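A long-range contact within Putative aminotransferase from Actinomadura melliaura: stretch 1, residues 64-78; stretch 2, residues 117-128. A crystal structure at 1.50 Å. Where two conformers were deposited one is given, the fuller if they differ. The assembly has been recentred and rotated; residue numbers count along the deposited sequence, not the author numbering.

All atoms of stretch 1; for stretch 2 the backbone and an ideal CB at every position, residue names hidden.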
# COMPACT_ATOMS: atom_id res chain seq x y z
N ALA A 64 -0.67 -3.11 -12.08
CA ALA A 64 -0.75 -3.14 -13.55
C ALA A 64 0.62 -3.37 -14.19
O ALA A 64 0.75 -4.18 -15.12
CB ALA A 64 -1.39 -1.85 -14.07
N LEU A 65 1.64 -2.69 -13.68
CA LEU A 65 2.99 -2.85 -14.21
C LEU A 65 3.51 -4.26 -13.95
O LEU A 65 4.20 -4.84 -14.80
CB LEU A 65 3.93 -1.80 -13.61
CG LEU A 65 3.73 -0.38 -14.15
CD1 LEU A 65 4.42 0.61 -13.22
CD2 LEU A 65 4.28 -0.24 -15.56
N ARG A 66 3.21 -4.83 -12.79
CA ARG A 66 3.68 -6.19 -12.52
C ARG A 66 3.03 -7.21 -13.44
O ARG A 66 3.63 -8.24 -13.75
CB ARG A 66 3.44 -6.57 -11.06
CG ARG A 66 4.24 -5.77 -10.05
CD ARG A 66 5.74 -6.06 -10.10
NE ARG A 66 6.49 -5.17 -9.21
CZ ARG A 66 7.79 -5.27 -8.95
NH1 ARG A 66 8.37 -4.40 -8.12
NH2 ARG A 66 8.51 -6.23 -9.50
N LEU A 67 1.81 -6.91 -13.91
CA LEU A 67 1.10 -7.86 -14.77
C LEU A 67 1.65 -7.93 -16.20
O LEU A 67 1.29 -8.82 -16.97
CB LEU A 67 -0.39 -7.49 -14.81
CG LEU A 67 -1.14 -7.74 -13.49
CD1 LEU A 67 -2.50 -7.09 -13.52
CD2 LEU A 67 -1.28 -9.23 -13.22
N LEU A 68 2.54 -7.00 -16.55
CA LEU A 68 3.06 -6.95 -17.91
C LEU A 68 3.97 -8.11 -18.20
O LEU A 68 4.73 -8.53 -17.35
CB LEU A 68 3.80 -5.64 -18.16
CG LEU A 68 2.90 -4.42 -18.05
CD1 LEU A 68 3.70 -3.18 -18.40
CD2 LEU A 68 1.68 -4.57 -18.96
N ASP A 69 3.85 -8.62 -19.42
CA ASP A 69 4.71 -9.68 -19.93
C ASP A 69 5.65 -9.09 -20.97
O ASP A 69 5.27 -8.88 -22.13
CB ASP A 69 3.87 -10.82 -20.52
CG ASP A 69 4.72 -11.90 -21.15
OD1 ASP A 69 5.89 -12.08 -20.73
OD2 ASP A 69 4.22 -12.57 -22.08
N ALA A 70 6.88 -8.82 -20.55
CA ALA A 70 7.89 -8.31 -21.46
C ALA A 70 9.27 -8.64 -20.92
O ALA A 70 9.45 -8.71 -19.69
CB ALA A 70 7.73 -6.80 -21.65
N PRO A 71 10.25 -8.86 -21.81
CA PRO A 71 11.62 -9.19 -21.39
C PRO A 71 12.26 -8.03 -20.63
O PRO A 71 11.88 -6.87 -20.83
CB PRO A 71 12.34 -9.47 -22.71
CG PRO A 71 11.59 -8.66 -23.72
CD PRO A 71 10.15 -8.74 -23.28
N GLU A 72 13.23 -8.33 -19.78
CA GLU A 72 13.88 -7.28 -18.99
C GLU A 72 14.58 -6.24 -19.84
O GLU A 72 14.68 -5.08 -19.45
CB GLU A 72 14.89 -7.91 -18.02
CG GLU A 72 14.25 -8.76 -16.94
CD GLU A 72 13.40 -7.94 -15.99
OE1 GLU A 72 13.97 -7.25 -15.12
OE2 GLU A 72 12.15 -7.99 -16.10
N GLU A 73 15.06 -6.63 -21.03
CA GLU A 73 15.72 -5.67 -21.90
C GLU A 73 14.76 -4.61 -22.45
O GLU A 73 15.19 -3.59 -22.97
CB GLU A 73 16.46 -6.38 -23.05
CG GLU A 73 15.58 -7.24 -23.93
CD GLU A 73 15.51 -8.69 -23.48
OE1 GLU A 73 15.16 -9.54 -24.32
OE2 GLU A 73 15.80 -8.98 -22.29
N ARG A 74 13.46 -4.87 -22.39
CA ARG A 74 12.49 -3.81 -22.67
C ARG A 74 12.24 -3.10 -21.35
O ARG A 74 11.33 -3.43 -20.60
CB ARG A 74 11.21 -4.37 -23.29
CG ARG A 74 11.39 -4.60 -24.80
CD ARG A 74 10.24 -5.37 -25.41
NE ARG A 74 8.96 -4.73 -25.13
CZ ARG A 74 7.80 -5.37 -25.12
NH1 ARG A 74 7.75 -6.67 -25.40
NH2 ARG A 74 6.68 -4.71 -24.86
N ASP A 75 13.12 -2.14 -21.04
CA ASP A 75 13.17 -1.54 -19.72
C ASP A 75 12.57 -0.14 -19.65
O ASP A 75 12.57 0.48 -18.59
CB ASP A 75 14.62 -1.48 -19.22
CG ASP A 75 15.51 -0.57 -20.07
OD1 ASP A 75 15.19 -0.31 -21.24
OD2 ASP A 75 16.56 -0.11 -19.56
N GLU A 76 12.02 0.31 -20.76
CA GLU A 76 11.55 1.68 -20.88
C GLU A 76 10.03 1.79 -20.73
O GLU A 76 9.28 1.09 -21.41
CB GLU A 76 11.99 2.23 -22.24
CG GLU A 76 11.39 3.54 -22.65
CD GLU A 76 11.85 3.93 -24.04
OE1 GLU A 76 12.73 4.81 -24.16
OE2 GLU A 76 11.36 3.33 -25.03
N VAL A 77 9.59 2.69 -19.86
CA VAL A 77 8.17 3.03 -19.82
C VAL A 77 8.06 4.49 -20.21
O VAL A 77 8.74 5.34 -19.65
CB VAL A 77 7.54 2.82 -18.43
CG1 VAL A 77 6.06 3.21 -18.46
CG2 VAL A 77 7.71 1.37 -18.00
N LEU A 78 7.21 4.77 -21.20
CA LEU A 78 7.01 6.13 -21.68
C LEU A 78 5.91 6.80 -20.86
O LEU A 78 4.85 6.23 -20.66
CB LEU A 78 6.64 6.11 -23.17
CG LEU A 78 7.77 5.64 -24.07
CD1 LEU A 78 7.29 5.16 -25.44
CD2 LEU A 78 8.73 6.79 -24.24
N UNK A 117 7.29 9.16 -31.81
CA UNK A 117 8.72 9.29 -32.10
C UNK A 117 9.60 8.56 -31.08
O UNK A 117 10.73 8.19 -31.38
CB UNK A 117 9.11 10.77 -32.14
N UNK A 118 9.08 8.37 -29.86
CA UNK A 118 9.92 7.84 -28.79
C UNK A 118 9.74 6.35 -28.50
O UNK A 118 10.49 5.77 -27.73
CB UNK A 118 9.64 8.63 -27.51
N UNK A 119 8.74 5.73 -29.12
CA UNK A 119 8.62 4.28 -29.02
C UNK A 119 9.85 3.65 -29.67
O UNK A 119 10.27 4.06 -30.76
CB UNK A 119 7.33 3.78 -29.68
N UNK A 120 10.46 2.70 -28.98
CA UNK A 120 11.74 2.14 -29.40
C UNK A 120 11.76 0.64 -29.12
O UNK A 120 10.83 0.12 -28.48
CB UNK A 120 12.90 2.84 -28.69
N UNK A 121 12.81 -0.06 -29.58
CA UNK A 121 12.92 -1.48 -29.22
C UNK A 121 12.96 -1.73 -27.71
O UNK A 121 12.71 -2.86 -27.30
CB UNK A 121 14.18 -2.07 -29.86
N UNK A 122 13.24 -0.70 -26.91
CA UNK A 122 13.27 -0.87 -25.45
C UNK A 122 11.93 -0.60 -24.77
O UNK A 122 11.81 -0.78 -23.56
CB UNK A 122 14.33 0.06 -24.85
N UNK A 123 10.93 -0.16 -25.52
CA UNK A 123 9.66 0.24 -24.91
C UNK A 123 8.88 -0.94 -24.36
O UNK A 123 8.50 -1.87 -25.08
CB UNK A 123 8.80 0.99 -25.93
N UNK A 124 8.66 -0.89 -23.05
CA UNK A 124 7.91 -1.91 -22.36
C UNK A 124 6.41 -1.60 -22.30
O UNK A 124 5.55 -2.46 -22.53
CB UNK A 124 8.47 -2.08 -20.95
N UNK A 125 6.11 -0.33 -22.05
CA UNK A 125 4.74 0.10 -21.81
C UNK A 125 4.66 1.61 -21.91
O UNK A 125 5.68 2.30 -21.93
CB UNK A 125 4.24 -0.38 -20.44
N UNK A 126 3.43 2.10 -21.97
CA UNK A 126 3.14 3.52 -22.00
C UNK A 126 2.09 3.78 -20.94
O UNK A 126 1.10 3.07 -20.90
CB UNK A 126 2.67 3.98 -23.38
N UNK A 127 2.33 4.73 -20.04
CA UNK A 127 1.27 5.15 -19.11
C UNK A 127 0.71 6.46 -19.62
O UNK A 127 1.46 7.42 -19.83
CB UNK A 127 1.79 5.29 -17.68
N UNK A 128 -0.59 6.49 -19.88
CA UNK A 128 -1.21 7.74 -20.34
C UNK A 128 -2.11 8.25 -19.23
O UNK A 128 -2.84 7.49 -18.60
CB UNK A 128 -2.00 7.54 -21.64

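Position 117 has no atom of stretch 1 within 5.5 Å of its ideal CB, so this contact sets no preference; it is Arg117. At 118 the CB points toward stretch 1 and lies 3.9 Å from Leu78 CD2. An aliphatic start to the side chain suits this, whatever follows. Lys118 complies: its CB packs on that methyl while its end leads away.

Position 119, the first to leave helical angles (phi/psi -63/133), directs its CB away from stretch 1, yet that CB remains 4.5 Å from Leu78 CD1. Many residues would be tolerated, an apolar one favoured. It is Ile119, whose CG1 comes 3.7 Å from Leu78 CD1.

At 120 the ideal CB is 4.0 Å from Glu76 OE2, an acceptor that invites a short donor such as serine or threonine. Ser120 donates from OG to Glu76 OE2 (3.0 Å). Ser120 OG also accepts from the backbone N of 122 (3.1 Å) within the type I turn from 120 to 123. Position 121 is the second residue of that turn, its phi is -59° and its CB points away, conditions that allow proline among others; it is Pro121.

The CB at 122 points sideways, 3.7 Å from Asp75 OD1 and 4.1 Å from Glu76 CB; a small residue fits, though others that turn outward are not excluded by stretch 1. It is Ala122, and its O accepts from Glu76 N (3.0 Å).

Position 123 starts the parallel pairing, bridged to Glu76. Its ideal CB lies 3.6 Å from Glu76 OE2 and 4.5 Å from Leu78 CD1, so a hydroxyl combined with a methyl would serve both. Thr123 has both: OG1 donates to Glu76 OE2 (2.6 Å) and CG2 lies 3.7 Å from Leu78 CD1. Its O accepts from Arg74 NE (2.9 Å).

At 124 the register shifts by one, a beta bulge, with phi/psi of -91/-41. The ideal CB sits tightly, 3.2 Å from Arg74 O, and beyond it the carbonyls of Ala70, Pro71 and Arg74 converge. A long donor, arginine or perhaps lysine, could reach them. Arg124 extends with chi1 to chi3 all t. NH2 donates to Arg74 O (3.0 Å) and NH1 to Ala70 O (3.2 Å), while the bond from NH2 to Pro71 O (3.0 Å) is weak. Ala70 CB covers one guanidinium face, and a water accepts from Arg124 NE (2.7 Å) and lies 2.8 Å from Leu65 O. Arg124 N donates to Glu76 O (2.6 Å).

After the bulge, 125 pairs with Val77. The ideal CB of 125 is already 3.5 Å from Leu68 CD1, so a small apolar residue suits; Ala125 makes that contact, and its O accepts from Leu78 N (3.0 Å). Position 126 pairs with Leu78 on that residue's side of the sheet, where an aliphatic chain fits: Ile126 CG1 lies 4.1 Å from Leu78 CD1.

At 127, Val77 CG1 is 4.8 Å from the ideal CB, leaving room for a branched or longer aliphatic. Ile127 CG1 reaches 4.0 Å from Val77 CG1, and its N donates to Leu78 O (3.0 Å). At 128 the CB points sideways and nothing of stretch 1 lies within 5.5 Å of it, so this contact does not discriminate; it is Val128.

Stretch 2 (117-128) RKISPATRAIIV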
# COMPACT_ATOMS: atom_id res chain seq x y z
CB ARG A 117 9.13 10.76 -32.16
CG ARG A 117 8.59 11.51 -33.36
CD ARG A 117 9.24 12.89 -33.48
NE ARG A 117 9.04 13.70 -32.29
CZ ARG A 117 8.11 14.65 -32.17
NH1 ARG A 117 7.29 14.92 -33.19
NH2 ARG A 117 8.02 15.34 -31.05
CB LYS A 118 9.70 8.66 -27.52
CG LYS A 118 10.38 10.02 -27.62
CD LYS A 118 10.02 10.92 -26.46
CE LYS A 118 10.92 12.15 -26.46
NZ LYS A 118 10.45 13.19 -25.51
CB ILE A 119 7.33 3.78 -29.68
CG1 ILE A 119 6.13 4.25 -28.88
CG2 ILE A 119 7.33 2.25 -29.80
CD1 ILE A 119 4.80 3.98 -29.56
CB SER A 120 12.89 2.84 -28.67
OG SER A 120 13.01 2.37 -27.34
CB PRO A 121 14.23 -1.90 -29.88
CG PRO A 121 14.35 -1.00 -31.07
CD PRO A 121 13.81 0.32 -30.60
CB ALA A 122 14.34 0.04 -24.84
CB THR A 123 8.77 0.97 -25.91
OG1 THR A 123 9.46 2.12 -26.40
CG2 THR A 123 7.49 1.43 -25.23
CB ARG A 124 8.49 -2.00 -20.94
CG ARG A 124 7.80 -2.93 -20.03
CD ARG A 124 8.55 -3.02 -18.69
NE ARG A 124 8.17 -4.26 -18.04
CZ ARG A 124 8.73 -5.43 -18.29
NH1 ARG A 124 8.30 -6.51 -17.68
NH2 ARG A 124 9.74 -5.52 -19.16
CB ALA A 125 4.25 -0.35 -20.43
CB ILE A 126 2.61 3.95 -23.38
CG1 ILE A 126 3.62 3.61 -24.48
CG2 ILE A 126 2.26 5.45 -23.38
CD1 ILE A 126 2.96 3.44 -25.84
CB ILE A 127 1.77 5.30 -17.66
CG1 ILE A 127 2.36 3.97 -17.17
CG2 ILE A 127 0.63 5.74 -16.76
CD1 ILE A 127 2.80 3.99 -15.69
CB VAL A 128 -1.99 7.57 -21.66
CG1 VAL A 128 -1.04 7.10 -22.78
CG2 VAL A 128 -3.16 6.62 -21.52
O HOH W 1 6.41 -3.73 -16.05
O HOH W 2 6.25 -7.18 -15.61
O HOH W 3 7.33 -9.59 -17.77
O HOH W 4 12.77 6.27 -26.55
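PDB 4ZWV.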